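Local coordinates for protein insecticidal Delta-Endotoxin Cry8Ea1 (Bacillus Thuringiensis, PDB 3EB7) that is an insecticidal toxin active against the underground larvae of Holotrichia parallela, probably killing by inserting into gut-cell membranes and forming pores, as related Cry toxins do, at residues L78-L89 / V105-F116; S463-L471 / W536-F544. All coordinates share one frame; numbering follows the deposited sequence.

How the contacts relate
Contact 1 joins two neighbouring antiparallel helices in the helical N-terminal part of the toxin, the part that forms the pore in related Cry toxins; contact 2 joins two loops of the C-terminal beta-rich part. They do not touch: their centres lie 35 Å apart and their nearest atoms about 17 Å. Helix 161-191 runs between them. D113 and F109 of contact 1 meet its R170 and Y167, whereas the loops of contact 2 reach its D180, V183 and R187 farther along. Contact 1 therefore belongs to the packing inside the helix bundle, and contact 2 lies where the C-terminal part docks against that bundle.

Contact 1: L78-L89 / V105-F116; sequences LGNNYQLYLTAL and VRNRFEILDSLF
L112 is the knob of this helix pair: its side chain plugs into the hole formed by L78, N81, Y82 and Y85. CD1 of L112 sits over the face of the Y82 ring, 3.9 Å from its centroid and 7° off the normal, a CH-pi contact, and also presses on Y85 CB at 3.6 Å. One turn away, L78 CD1 rests in the same fashion over the F116 ring, 4.1 Å from the centroid. Y82 and F116 themselves meet rim to rim, planes at 74°.

Toward the other end, R108 CG lies 3.8 Å from A88 CB, and the bend at chi2 (-64°) carries CD and the guanidinium along L84, whose CB is 3.8 Å from R108 CD. L84 CD1 and N107 ND2 lie over opposite guanidinium faces. Two waters bridge the helices here. One donates to both N81 O and R108 O; the other donates to N81 OD1 (2.7 Å) and accepts from R108 NH1 (2.6 Å). N81 ND2 bonds G77 O, which helps fix the amide, and Y85 OH reaches D149 on helix 133-153.

Leucines and aromatic rings thus bind the helices directly, whereas the carbonyls of N81 and R108, and N81 OD1 with R108 NH1, are linked through water.

Contact 2: S463-L471 / W536-F544; sequences SANEVGHYL and WQSLKYENF
Y470 OH is gripped from two quarters: a water donates to it at 3.1 Å, and D180 OD1 of helix 161-191, which also takes the backbone N of Y541, hydrogen-bonds it as well, so this one carboxylate oxygen ties both loops to the helix. The same water accepts from K540 NZ at 3.0 Å, the lysine chain being curled round by its bends at chi2 and chi4. The Y470 ring lies against the chain at 539-541, with K540 C over one face.

At the other end, W536 lies flat against the backbone of 465-466. N465 CB stands 3.3 Å from the centroid of the five-membered ring, a CH-pi contact almost on the normal, and E466 N lies over the same face, nearest CZ3. On the opposite face sits Q537 CD. N465 is held in shape by an Asx turn: with chi1 at 66°, its CG lies between backbone N and carbonyl carbon, and OD1 accepts from V467 N at 3.1 Å, nearly straight at 162°.

V467 spans the middle. Its CG2 touches W536 CB at 3.4 Å, and its CG1 meets the edge of the F544 ring at CZ (3.7 Å). L471 CD2 lies over a face of that ring, 4.0 Å from the centroid, and the Y470 ring approaches it obliquely, planes at 44°. C506 of strand 498-507 touches L539 and F544, Y579 of strand 578-588 touches N465, W536 and L539, and R187 of helix 161-191 bonds E466 O and H469 ND1.

Direct contact between the loops is thus made by side-chain carbons, rings and the backbone packed against them, while the polar ties between them go through D180 OD1 and the water between Y470 OH and K540 NZ.

Contact 1: L78-L89 / V105-F116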
loop_
_atom_site.group_PDB
_atom_site.type_symbol
_atom_site.label_atom_id
_atom_site.label_comp_id
_atom_site.label_asym_id
_atom_site.label_seq_id
_atom_site.Cartn_x
_atom_site.Cartn_y
_atom_site.Cartn_z
ATOM N N LEU A 78 -2.551 17.481 21.858
ATOM C CA LEU A 78 -3.202 17.609 20.550
ATOM C C LEU A 78 -4.475 16.763 20.545
ATOM O O LEU A 78 -5.472 17.114 19.917
ATOM C CB LEU A 78 -2.240 17.106 19.477
ATOM C CG LEU A 78 -2.371 17.399 17.982
ATOM C CD1 LEU A 78 -2.198 18.876 17.620
ATOM C CD2 LEU A 78 -1.311 16.551 17.220
ATOM N N GLY A 79 -4.419 15.635 21.245
ATOM C CA GLY A 79 -5.560 14.776 21.427
ATOM C C GLY A 79 -6.669 15.422 22.212
ATOM O O GLY A 79 -7.824 15.323 21.824
ATOM N N ASN A 80 -6.323 16.076 23.318
ATOM C CA ASN A 80 -7.296 16.813 24.117
ATOM C C ASN A 80 -7.956 17.902 23.287
ATOM O O ASN A 80 -9.158 18.105 23.370
ATOM C CB ASN A 80 -6.647 17.419 25.384
ATOM C CG ASN A 80 -6.114 16.347 26.347
ATOM O OD1 ASN A 80 -6.724 15.276 26.536
ATOM N ND2 ASN A 80 -4.964 16.630 26.953
ATOM N N ASN A 81 -7.150 18.605 22.491
ATOM C CA ASN A 81 -7.652 19.648 21.602
ATOM C C ASN A 81 -8.486 19.132 20.428
ATOM O O ASN A 81 -9.361 19.840 19.935
ATOM C CB ASN A 81 -6.493 20.521 21.121
ATOM C CG ASN A 81 -6.053 21.522 22.174
ATOM O OD1 ASN A 81 -6.790 22.450 22.506
ATOM N ND2 ASN A 81 -4.870 21.331 22.713
ATOM N N TYR A 82 -8.204 17.907 19.991
ATOM C CA TYR A 82 -9.030 17.219 19.010
ATOM C C TYR A 82 -10.421 16.827 19.514
ATOM O O TYR A 82 -11.363 16.861 18.733
ATOM C CB TYR A 82 -8.312 15.993 18.467
ATOM C CG TYR A 82 -7.721 16.217 17.092
ATOM C CD1 TYR A 82 -6.338 16.407 16.920
ATOM C CD2 TYR A 82 -8.557 16.242 15.950
ATOM C CE1 TYR A 82 -5.802 16.618 15.644
ATOM C CE2 TYR A 82 -8.046 16.436 14.694
ATOM C CZ TYR A 82 -6.670 16.627 14.544
ATOM O OH TYR A 82 -6.178 16.825 13.290
ATOM N N GLN A 83 -10.548 16.445 20.794
ATOM C CA GLN A 83 -11.875 16.158 21.395
ATOM C C GLN A 83 -12.770 17.395 21.359
ATOM O O GLN A 83 -13.930 17.313 20.984
ATOM C CB GLN A 83 -11.766 15.658 22.837
ATOM C CG GLN A 83 -10.613 14.702 23.042
ATOM C CD GLN A 83 -11.051 13.358 23.565
ATOM O OE1 GLN A 83 -11.734 12.585 22.860
ATOM N NE2 GLN A 83 -10.648 13.049 24.807
ATOM N N LEU A 84 -12.193 18.530 21.727
ATOM C CA LEU A 84 -12.867 19.811 21.740
ATOM C C LEU A 84 -13.270 20.276 20.332
ATOM O O LEU A 84 -14.332 20.863 20.153
ATOM C CB LEU A 84 -11.987 20.860 22.422
ATOM C CG LEU A 84 -11.477 20.533 23.824
ATOM C CD1 LEU A 84 -10.432 21.539 24.237
ATOM C CD2 LEU A 84 -12.613 20.498 24.852
ATOM N N TYR A 85 -12.408 20.031 19.349
ATOM C CA TYR A 85 -12.737 20.301 17.951
ATOM C C TYR A 85 -13.859 19.374 17.477
ATOM O O TYR A 85 -14.796 19.824 16.830
ATOM C CB TYR A 85 -11.508 20.148 17.072
ATOM C CG TYR A 85 -11.759 20.328 15.601
ATOM C CD1 TYR A 85 -12.334 21.514 15.098
ATOM C CD2 TYR A 85 -11.381 19.333 14.687
ATOM C CE1 TYR A 85 -12.546 21.674 13.731
ATOM C CE2 TYR A 85 -11.600 19.488 13.305
ATOM C CZ TYR A 85 -12.164 20.658 12.841
ATOM O OH TYR A 85 -12.367 20.816 11.488
ATOM N N LEU A 86 -13.780 18.088 17.808
ATOM C CA LEU A 86 -14.915 17.196 17.496
ATOM C C LEU A 86 -16.229 17.652 18.150
ATOM O O LEU A 86 -17.280 17.651 17.499
ATOM C CB LEU A 86 -14.617 15.746 17.883
ATOM C CG LEU A 86 -15.729 14.730 17.633
ATOM C CD1 LEU A 86 -16.014 14.616 16.136
ATOM C CD2 LEU A 86 -15.368 13.381 18.267
ATOM N N THR A 87 -16.181 18.039 19.423
ATOM C CA THR A 87 -17.393 18.483 20.110
ATOM C C THR A 87 -17.937 19.789 19.492
ATOM O O THR A 87 -19.148 19.942 19.360
ATOM C CB THR A 87 -17.184 18.601 21.639
ATOM O OG1 THR A 87 -16.920 17.300 22.168
ATOM C CG2 THR A 87 -18.433 19.186 22.353
ATOM N N ALA A 88 -17.037 20.690 19.095
ATOM C CA ALA A 88 -17.396 21.921 18.390
ATOM C C ALA A 88 -17.995 21.680 16.979
ATOM O O ALA A 88 -18.904 22.411 16.559
ATOM C CB ALA A 88 -16.211 22.898 18.342
ATOM N N LEU A 89 -17.502 20.657 16.269
ATOM C CA LEU A 89 -18.112 20.212 15.013
ATOM C C LEU A 89 -19.495 19.603 15.227
ATOM O O LEU A 89 -20.368 19.748 14.366
ATOM C CB LEU A 89 -17.246 19.175 14.316
ATOM C CG LEU A 89 -15.988 19.639 13.589
ATOM C CD1 LEU A 89 -15.051 18.448 13.392
ATOM C CD2 LEU A 89 -16.334 20.305 12.250
ATOM N N VAL A 105 -16.129 26.540 16.651
ATOM C CA VAL A 105 -15.557 25.587 15.701
ATOM C C VAL A 105 -14.366 26.199 14.956
ATOM O O VAL A 105 -13.341 25.551 14.793
ATOM C CB VAL A 105 -16.634 25.000 14.715
ATOM C CG1 VAL A 105 -17.215 26.060 13.792
ATOM C CG2 VAL A 105 -16.086 23.841 13.912
ATOM N N ARG A 106 -14.495 27.448 14.527
ATOM C CA ARG A 106 -13.416 28.138 13.846
ATOM C C ARG A 106 -12.199 28.255 14.782
ATOM O O ARG A 106 -11.062 27.968 14.397
ATOM C CB ARG A 106 -13.908 29.514 13.422
ATOM C CG ARG A 106 -12.960 30.304 12.581
ATOM C CD ARG A 106 -13.244 31.815 12.668
ATOM N NE ARG A 106 -14.665 32.113 12.475
ATOM C CZ ARG A 106 -15.293 33.165 12.995
ATOM N NH1 ARG A 106 -14.624 34.042 13.751
ATOM N NH2 ARG A 106 -16.598 33.337 12.761
ATOM N N ASN A 107 -12.464 28.668 16.019
ATOM C CA ASN A 107 -11.452 28.817 17.056
ATOM C C ASN A 107 -10.733 27.492 17.401
ATOM O O ASN A 107 -9.532 27.473 17.594
ATOM C CB ASN A 107 -12.101 29.519 18.277
ATOM C CG ASN A 107 -11.335 29.311 19.591
ATOM O OD1 ASN A 107 -10.195 29.779 19.758
ATOM N ND2 ASN A 107 -11.992 28.642 20.557
ATOM N N ARG A 108 -11.456 26.378 17.429
ATOM C CA ARG A 108 -10.847 25.090 17.766
ATOM C C ARG A 108 -9.912 24.621 16.640
ATOM O O ARG A 108 -8.883 24.010 16.898
ATOM C CB ARG A 108 -11.918 24.010 18.026
ATOM C CG ARG A 108 -12.776 24.205 19.256
ATOM C CD ARG A 108 -11.960 24.142 20.515
ATOM N NE ARG A 108 -12.748 24.559 21.679
ATOM C CZ ARG A 108 -12.221 25.038 22.815
ATOM N NH1 ARG A 108 -10.897 25.155 22.955
ATOM N NH2 ARG A 108 -13.026 25.392 23.820
ATOM N N PHE A 109 -10.331 24.897 15.404
ATOM C CA PHE A 109 -9.651 24.542 14.185
ATOM C C PHE A 109 -8.341 25.317 14.095
ATOM O O PHE A 109 -7.311 24.754 13.718
ATOM C CB PHE A 109 -10.558 24.861 12.967
ATOM C CG PHE A 109 -9.798 24.998 11.672
ATOM C CD1 PHE A 109 -9.643 23.901 10.818
ATOM C CD2 PHE A 109 -9.196 26.229 11.320
ATOM C CE1 PHE A 109 -8.888 24.023 9.637
ATOM C CE2 PHE A 109 -8.458 26.361 10.166
ATOM C CZ PHE A 109 -8.290 25.250 9.317
ATOM N N GLU A 110 -8.390 26.600 14.443
ATOM C CA GLU A 110 -7.213 27.462 14.386
ATOM C C GLU A 110 -6.237 27.083 15.466
ATOM O O GLU A 110 -5.038 27.183 15.281
ATOM C CB GLU A 110 -7.599 28.930 14.549
ATOM C CG GLU A 110 -8.392 29.544 13.375
ATOM C CD GLU A 110 -8.950 30.951 13.713
ATOM O OE1 GLU A 110 -8.504 31.563 14.713
ATOM O OE2 GLU A 110 -9.839 31.446 12.983
ATOM N N ILE A 111 -6.753 26.638 16.602
ATOM C CA ILE A 111 -5.883 26.121 17.672
ATOM C C ILE A 111 -5.175 24.849 17.213
ATOM O O ILE A 111 -3.991 24.676 17.475
ATOM C CB ILE A 111 -6.656 25.890 19.021
ATOM C CG1 ILE A 111 -6.909 27.238 19.737
ATOM C CG2 ILE A 111 -5.936 24.849 19.917
ATOM C CD1 ILE A 111 -8.102 27.234 20.675
ATOM N N LEU A 112 -5.879 23.962 16.515
ATOM C CA LEU A 112 -5.227 22.742 16.010
ATOM C C LEU A 112 -4.150 23.065 14.999
ATOM O O LEU A 112 -3.019 22.611 15.131
ATOM C CB LEU A 112 -6.226 21.724 15.460
ATOM C CG LEU A 112 -6.924 20.970 16.585
ATOM C CD1 LEU A 112 -8.089 20.228 16.019
ATOM C CD2 LEU A 112 -5.943 20.026 17.357
ATOM N N ASP A 113 -4.486 23.906 14.031
ATOM C CA ASP A 113 -3.565 24.238 12.946
ATOM C C ASP A 113 -2.300 24.847 13.560
ATOM O O ASP A 113 -1.167 24.477 13.252
ATOM C CB ASP A 113 -4.261 25.166 11.935
ATOM C CG ASP A 113 -3.326 25.663 10.847
ATOM O OD1 ASP A 113 -3.199 26.881 10.662
ATOM O OD2 ASP A 113 -2.684 24.838 10.181
ATOM N N SER A 114 -2.506 25.742 14.494
ATOM C CA SER A 114 -1.391 26.391 15.167
ATOM C C SER A 114 -0.479 25.408 15.906
ATOM O O SER A 114 0.731 25.550 15.866
ATOM C CB SER A 114 -1.905 27.485 16.099
ATOM O OG SER A 114 -1.095 27.552 17.250
ATOM N N LEU A 115 -1.071 24.400 16.545
ATOM C CA LEU A 115 -0.336 23.353 17.272
ATOM C C LEU A 115 0.440 22.435 16.305
ATOM O O LEU A 115 1.617 22.082 16.529
ATOM C CB LEU A 115 -1.351 22.537 18.093
ATOM C CG LEU A 115 -1.676 22.701 19.598
ATOM C CD1 LEU A 115 -1.046 23.867 20.294
ATOM C CD2 LEU A 115 -3.164 22.639 19.857
ATOM N N PHE A 116 -0.206 22.070 15.205
ATOM C CA PHE A 116 0.454 21.304 14.168
ATOM C C PHE A 116 1.680 22.020 13.671
ATOM O O PHE A 116 2.751 21.436 13.653
ATOM C CB PHE A 116 -0.502 20.971 13.030
ATOM C CG PHE A 116 -1.342 19.789 13.305
ATOM C CD1 PHE A 116 -2.720 19.906 13.393
ATOM C CD2 PHE A 116 -0.749 18.527 13.492
ATOM C CE1 PHE A 116 -3.513 18.774 13.651
ATOM C CE2 PHE A 116 -1.514 17.398 13.742
ATOM C CZ PHE A 116 -2.899 17.510 13.832
HETATM O O HOH W 1 -8.963 22.845 19.359
HETATM O O HOH W 2 -8.985 23.873 21.703
#

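Contact 2: S463-L471 / W536-F544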
loop_
_atom_site.group_PDB
_atom_site.type_symbol
_atom_site.label_atom_id
_atom_site.label_comp_id
_atom_site.label_asym_id
_atom_site.label_seq_id
_atom_site.Cartn_x
_atom_site.Cartn_y
_atom_site.Cartn_z
ATOM N N SER A 463 9.742 -0.505 -14.924
ATOM C CA SER A 463 11.200 -0.572 -14.969
ATOM C C SER A 463 11.754 -0.651 -13.565
ATOM O O SER A 463 11.039 -0.372 -12.594
ATOM C CB SER A 463 11.755 0.638 -15.725
ATOM O OG SER A 463 11.198 0.648 -17.050
ATOM N N ALA A 464 13.009 -1.063 -13.442
ATOM C CA ALA A 464 13.590 -1.253 -12.132
ATOM C C ALA A 464 13.966 0.118 -11.537
ATOM O O ALA A 464 15.069 0.624 -11.747
ATOM C CB ALA A 464 14.787 -2.199 -12.201
ATOM N N ASN A 465 13.001 0.723 -10.848
ATOM C CA ASN A 465 13.148 1.971 -10.114
ATOM C C ASN A 465 12.099 1.918 -8.978
ATOM O O ASN A 465 11.199 1.071 -9.018
ATOM C CB ASN A 465 12.920 3.177 -11.058
ATOM C CG ASN A 465 11.482 3.263 -11.588
ATOM O OD1 ASN A 465 10.517 3.300 -10.818
ATOM N ND2 ASN A 465 11.338 3.296 -12.910
ATOM N N GLU A 466 12.200 2.800 -7.982
ATOM C CA GLU A 466 11.214 2.863 -6.888
ATOM C C GLU A 466 10.447 4.190 -6.862
ATOM O O GLU A 466 10.160 4.742 -5.793
ATOM C CB GLU A 466 11.881 2.609 -5.529
ATOM C CG GLU A 466 12.700 1.297 -5.441
ATOM C CD GLU A 466 11.828 0.068 -5.600
ATOM O OE1 GLU A 466 10.595 0.178 -5.378
ATOM O OE2 GLU A 466 12.356 -1.016 -5.940
ATOM N N VAL A 467 10.129 4.702 -8.048
ATOM C CA VAL A 467 9.328 5.906 -8.196
ATOM C C VAL A 467 7.931 5.717 -7.572
ATOM O O VAL A 467 7.310 6.674 -7.103
ATOM C CB VAL A 467 9.262 6.366 -9.697
ATOM C CG1 VAL A 467 8.173 7.455 -9.923
ATOM C CG2 VAL A 467 10.645 6.881 -10.158
ATOM N N GLY A 468 7.478 4.467 -7.530
ATOM C CA GLY A 468 6.198 4.114 -6.957
ATOM C C GLY A 468 6.107 4.264 -5.453
ATOM O O GLY A 468 5.024 4.163 -4.908
ATOM N N HIS A 469 7.219 4.548 -4.770
ATOM C CA HIS A 469 7.140 4.953 -3.359
ATOM C C HIS A 469 6.251 6.144 -3.158
ATOM O O HIS A 469 5.657 6.282 -2.106
ATOM C CB HIS A 469 8.488 5.259 -2.734
ATOM C CG HIS A 469 9.349 4.060 -2.511
ATOM N ND1 HIS A 469 10.698 4.162 -2.269
ATOM C CD2 HIS A 469 9.057 2.740 -2.486
ATOM C CE1 HIS A 469 11.203 2.952 -2.101
ATOM N NE2 HIS A 469 10.227 2.073 -2.237
ATOM N N TYR A 470 6.154 6.992 -4.168
ATOM C CA TYR A 470 5.200 8.105 -4.173
ATOM C C TYR A 470 3.772 7.740 -4.618
ATOM O O TYR A 470 2.838 8.499 -4.335
ATOM C CB TYR A 470 5.708 9.226 -5.088
ATOM C CG TYR A 470 6.787 10.096 -4.472
ATOM C CD1 TYR A 470 8.138 9.863 -4.747
ATOM C CD2 TYR A 470 6.447 11.135 -3.586
ATOM C CE1 TYR A 470 9.148 10.653 -4.180
ATOM C CE2 TYR A 470 7.442 11.922 -2.997
ATOM C CZ TYR A 470 8.783 11.678 -3.297
ATOM O OH TYR A 470 9.752 12.473 -2.730
ATOM N N LEU A 471 3.592 6.603 -5.311
ATOM C CA LEU A 471 2.341 6.361 -6.092
ATOM C C LEU A 471 1.466 5.238 -5.508
ATOM O O LEU A 471 0.314 5.083 -5.877
ATOM C CB LEU A 471 2.688 6.070 -7.573
ATOM C CG LEU A 471 3.798 6.957 -8.184
ATOM C CD1 LEU A 471 4.234 6.485 -9.578
ATOM C CD2 LEU A 471 3.395 8.444 -8.251
ATOM N N TRP A 536 15.914 8.780 -11.218
ATOM C CA TRP A 536 14.622 8.640 -10.560
ATOM C C TRP A 536 14.651 8.920 -9.038
ATOM O O TRP A 536 13.654 9.333 -8.486
ATOM C CB TRP A 536 13.982 7.267 -10.886
ATOM C CG TRP A 536 14.704 6.124 -10.309
ATOM C CD1 TRP A 536 15.614 5.321 -10.948
ATOM C CD2 TRP A 536 14.578 5.602 -8.962
ATOM N NE1 TRP A 536 16.094 4.375 -10.077
ATOM C CE2 TRP A 536 15.472 4.511 -8.858
ATOM C CE3 TRP A 536 13.823 5.979 -7.825
ATOM C CZ2 TRP A 536 15.641 3.784 -7.653
ATOM C CZ3 TRP A 536 13.996 5.262 -6.629
ATOM C CH2 TRP A 536 14.903 4.180 -6.552
ATOM N N GLN A 537 15.793 8.725 -8.379
ATOM C CA GLN A 537 15.906 8.872 -6.929
ATOM C C GLN A 537 15.750 10.311 -6.525
ATOM O O GLN A 537 15.331 10.609 -5.400
ATOM C CB GLN A 537 17.252 8.372 -6.445
ATOM C CG GLN A 537 17.532 6.864 -6.675
ATOM C CD GLN A 537 18.223 6.565 -8.037
ATOM O OE1 GLN A 537 18.276 7.425 -8.955
ATOM N NE2 GLN A 537 18.759 5.328 -8.164
ATOM N N SER A 538 16.040 11.209 -7.460
ATOM C CA SER A 538 15.908 12.639 -7.224
ATOM C C SER A 538 14.497 13.187 -7.488
ATOM O O SER A 538 14.219 14.345 -7.180
ATOM C CB SER A 538 16.974 13.422 -8.021
ATOM O OG SER A 538 18.267 12.885 -7.770
ATOM N N LEU A 539 13.597 12.379 -8.033
ATOM C CA LEU A 539 12.242 12.901 -8.296
ATOM C C LEU A 539 11.529 13.185 -6.986
ATOM O O LEU A 539 11.679 12.454 -6.040
ATOM C CB LEU A 539 11.406 11.967 -9.184
ATOM C CG LEU A 539 12.048 11.618 -10.522
ATOM C CD1 LEU A 539 11.150 10.710 -11.410
ATOM C CD2 LEU A 539 12.499 12.891 -11.288
ATOM N N LYS A 540 10.767 14.259 -6.943
ATOM C CA LYS A 540 10.033 14.658 -5.749
ATOM C C LYS A 540 8.550 14.770 -6.021
ATOM O O LYS A 540 8.124 14.669 -7.172
ATOM C CB LYS A 540 10.593 15.968 -5.224
ATOM C CG LYS A 540 11.569 15.747 -4.063
ATOM C CD LYS A 540 12.961 15.529 -4.508
ATOM C CE LYS A 540 13.925 15.582 -3.317
ATOM N NZ LYS A 540 14.027 14.336 -2.519
ATOM N N TYR A 541 7.758 14.979 -4.975
ATOM C CA TYR A 541 6.316 15.153 -5.130
ATOM C C TYR A 541 5.931 16.138 -6.257
ATOM O O TYR A 541 5.120 15.799 -7.102
ATOM C CB TYR A 541 5.640 15.576 -3.817
ATOM C CG TYR A 541 4.153 15.642 -4.005
ATOM C CD1 TYR A 541 3.374 14.476 -3.946
ATOM C CD2 TYR A 541 3.525 16.849 -4.355
ATOM C CE1 TYR A 541 1.984 14.515 -4.191
ATOM C CE2 TYR A 541 2.143 16.910 -4.607
ATOM C CZ TYR A 541 1.383 15.732 -4.513
ATOM O OH TYR A 541 0.025 15.782 -4.720
ATOM N N GLU A 542 6.525 17.340 -6.251
ATOM C CA GLU A 542 6.254 18.408 -7.250
ATOM C C GLU A 542 6.498 18.040 -8.744
ATOM O O GLU A 542 5.951 18.690 -9.637
ATOM C CB GLU A 542 7.061 19.657 -6.915
ATOM C CG GLU A 542 8.566 19.417 -6.998
ATOM C CD GLU A 542 9.391 20.713 -6.898
ATOM O OE1 GLU A 542 10.412 20.818 -7.643
ATOM O OE2 GLU A 542 9.003 21.626 -6.092
ATOM N N ASN A 543 7.316 17.015 -8.989
ATOM C CA ASN A 543 7.551 16.496 -10.321
ATOM C C ASN A 543 6.396 15.649 -10.866
ATOM O O ASN A 543 6.450 15.199 -12.003
ATOM C CB ASN A 543 8.850 15.670 -10.355
ATOM C CG ASN A 543 10.083 16.481 -9.916
ATOM O OD1 ASN A 543 10.342 17.579 -10.425
ATOM N ND2 ASN A 543 10.850 15.926 -8.992
ATOM N N PHE A 544 5.338 15.444 -10.089
ATOM C CA PHE A 544 4.136 14.780 -10.641
ATOM C C PHE A 544 3.075 15.756 -11.060
ATOM O O PHE A 544 2.778 16.684 -10.314
ATOM C CB PHE A 544 3.605 13.761 -9.645
ATOM C CG PHE A 544 4.575 12.662 -9.417
ATOM C CD1 PHE A 544 5.458 12.724 -8.355
ATOM C CD2 PHE A 544 4.654 11.600 -10.327
ATOM C CE1 PHE A 544 6.389 11.720 -8.176
ATOM C CE2 PHE A 544 5.575 10.599 -10.160
ATOM C CZ PHE A 544 6.445 10.642 -9.091
HETATM O O HOH W 3 12.349 12.237 -1.089
#